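Local coordinates for protein methylmalonyl-CoA carboxyltransferase 5S subunit (Propionibacterium freudenreichii subsp. shermanii, PDB 1RQB) that transfers the carboxyl group from the biotin of the 1.3S subunit to pyruvate, forming oxaloacetate, as the cobalt-binding 5S subunit of transcarboxylase, at residues A[43-46]-A[47-50]. Numbering follows the deposited sequence.
Sequences RMAM and EDMV
Glu-47 lays its CG against the methyl group of Ala-45, with Glu-47 CG 3.6 Å from Ala-45 CB. With chi1 at 58°, that CG sits between the backbone N and the carbonyl carbon, and the rest of the chain runs on extended. Asp-48 closes a turn: its N donates to Ala-45 O at 2.9 Å. Asp-48 OD1 forms a salt bridge with Lys-299, and OD2 a hydrogen bond with the Tyr-300 hydroxyl, which also bonds to Ala-45 N. Met-49 N gives a second backbone bond, to Met-46 O (2.9 Å). The side chain of Met-49 crosses that of Met-44 at a slant. Met-44 CG and Met-49 CG are 3.3 Å apart, tighter than usual for carbon. The bend at chi3 (-89°) brings Met-49 CE back to the backbone, 3.8 Å from Met-46 CA. Met-46 SE lies 4.0 Å from Met-49 CE. Val-50 N reaches the same Met-46 O at 3.1 Å. Val-50 CG1 packs on Met-46 CG (3.8 Å). Met-44 also touches the substrate-binding His-36 of helix 31-39, while Met-46 lies on helix 83-93. All three methionines are selenomethionines. The turn belongs to the loop between helices 31-39 and 53-58 of the TIM-barrel domain, and Asp-48 links it to the residues after helix 283-296. Two N-H groups grip Met-46 O, and Lys-299 and Tyr-300 satisfy the buried Asp-48 carboxylate, probably favouring its charged form.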
ATOM      1  N   ARG A  43     -14.748 -11.472 -10.522  1.00 13.88           N
ATOM      2  CA  ARG A  43     -15.547 -11.265 -11.738  1.00 12.30           C
ATOM      3  C   ARG A  43     -14.711 -11.090 -13.008  1.00 16.89           C
ATOM      4  O   ARG A  43     -15.275 -10.911 -14.086  1.00 15.36           O
ATOM      5  CB  ARG A  43     -16.440 -10.037 -11.576  1.00 14.48           C
ATOM      6  CG  ARG A  43     -17.534 -10.151 -10.520  1.00 12.08           C
ATOM      7  CD  ARG A  43     -18.453 -11.322 -10.822  1.00 15.20           C
ATOM      8  NE  ARG A  43     -19.769 -11.167 -10.198  1.00 14.21           N
ATOM      9  CZ  ARG A  43     -20.043 -11.309  -8.908  1.00 17.41           C
ATOM     10  NH1 ARG A  43     -19.091 -11.622  -8.039  1.00 18.91           N
ATOM     11  NH2 ARG A  43     -21.291 -11.135  -8.493  1.00 17.13           N
HETATM   12  N   MSE A  44     -13.389 -11.164 -12.923  1.00 14.02           N
HETATM   13  CA  MSE A  44     -12.560 -10.936 -14.116  1.00 17.23           C
HETATM   14  C   MSE A  44     -12.923 -11.885 -15.261  1.00 17.74           C
HETATM   15  O   MSE A  44     -12.876 -13.105 -15.116  1.00 17.17           O
HETATM   16  CB  MSE A  44     -11.079 -11.113 -13.806  1.00 19.25           C
HETATM   17  CG  MSE A  44     -10.239 -10.949 -15.043  1.00 22.26           C
HETATM   18 SE   MSE A  44      -9.736  -9.117 -15.232  1.00 43.95          SE
HETATM   19  CE  MSE A  44      -8.194  -9.267 -14.223  1.00 17.27           C
ATOM     20  N   ALA A  45     -13.220 -11.305 -16.418  1.00 15.47           N
ATOM     21  CA  ALA A  45     -13.589 -12.090 -17.607  1.00 15.27           C
ATOM     22  C   ALA A  45     -12.325 -12.557 -18.330  1.00 17.22           C
ATOM     23  O   ALA A  45     -11.337 -11.831 -18.418  1.00 15.14           O
ATOM     24  CB  ALA A  45     -14.441 -11.244 -18.542  1.00 17.25           C
HETATM   25  N   MSE A  46     -12.387 -13.767 -18.877  1.00 16.23           N
HETATM   26  CA  MSE A  46     -11.248 -14.354 -19.596  1.00 21.04           C
HETATM   27  C   MSE A  46     -10.802 -13.420 -20.724  1.00 20.09           C
HETATM   28  O   MSE A  46      -9.608 -13.265 -20.972  1.00 17.75           O
HETATM   29  CB  MSE A  46     -11.634 -15.727 -20.163  1.00 25.43           C
HETATM   30  CG  MSE A  46     -10.470 -16.451 -20.809  1.00 29.22           C
HETATM   31 SE   MSE A  46      -9.002 -16.699 -19.515  1.00 43.89          SE
HETATM   32  CE  MSE A  46      -8.281 -18.358 -20.231  1.00 28.57           C
ATOM     33  N   GLU A  47     -11.764 -12.778 -21.387  1.00 17.04           N
ATOM     34  CA  GLU A  47     -11.466 -11.860 -22.496  1.00 15.93           C
ATOM     35  C   GLU A  47     -10.527 -10.739 -22.040  1.00 17.66           C
ATOM     36  O   GLU A  47      -9.725 -10.233 -22.822  1.00 15.72           O
ATOM     37  CB  GLU A  47     -12.771 -11.246 -23.041  1.00 19.60           C
ATOM     38  CG  GLU A  47     -13.592 -10.494 -21.993  1.00 26.97           C
ATOM     39  CD  GLU A  47     -15.002 -10.124 -22.456  0.50 27.97           C
ATOM     40  OE1 GLU A  47     -15.764 -11.038 -22.848  0.50 28.02           O
ATOM     41  OE2 GLU A  47     -15.350  -8.919 -22.411  0.50 23.94           O
ATOM     42  N   ASP A  48     -10.612 -10.363 -20.769  1.00 16.05           N
ATOM     43  CA  ASP A  48      -9.797  -9.259 -20.243  1.00 16.31           C
ATOM     44  C   ASP A  48      -8.436  -9.739 -19.733  1.00 17.89           C
ATOM     45  O   ASP A  48      -7.600  -8.918 -19.354  1.00 20.81           O
ATOM     46  CB  ASP A  48     -10.549  -8.544 -19.107  1.00 16.30           C
ATOM     47  CG  ASP A  48     -11.712  -7.680 -19.614  1.00 21.26           C
ATOM     48  OD1 ASP A  48     -11.589  -7.095 -20.708  1.00 20.28           O
ATOM     49  OD2 ASP A  48     -12.743  -7.561 -18.913  1.00 17.80           O
HETATM   50  N   MSE A  49      -8.184 -11.045 -19.737  1.00 16.39           N
HETATM   51  CA  MSE A  49      -6.913 -11.567 -19.211  1.00 18.18           C
HETATM   52  C   MSE A  49      -6.000 -12.153 -20.292  1.00 19.26           C
HETATM   53  O   MSE A  49      -4.781 -12.016 -20.204  1.00 17.52           O
HETATM   54  CB  MSE A  49      -7.167 -12.681 -18.180  1.00 18.22           C
HETATM   55  CG  MSE A  49      -7.903 -12.271 -16.925  1.00 24.23           C
HETATM   56 SE   MSE A  49      -7.980 -13.752 -15.619  1.00 32.64          SE
HETATM   57  CE  MSE A  49      -9.616 -14.616 -16.202  1.00 24.95           C
ATOM     58  N   VAL A  50      -6.564 -12.820 -21.297  1.00 19.74           N
ATOM     59  CA  VAL A  50      -5.748 -13.512 -22.307  1.00 22.63           C
ATOM     60  C   VAL A  50      -4.689 -12.618 -22.955  1.00 20.40           C
ATOM     61  O   VAL A  50      -3.610 -13.095 -23.301  1.00 17.73           O
ATOM     62  CB  VAL A  50      -6.606 -14.162 -23.424  1.00 26.99           C
ATOM     63  CG1 VAL A  50      -7.448 -15.288 -22.828  1.00 30.96           C
ATOM     64  CG2 VAL A  50      -7.480 -13.119 -24.108  1.00 25.23           C
TER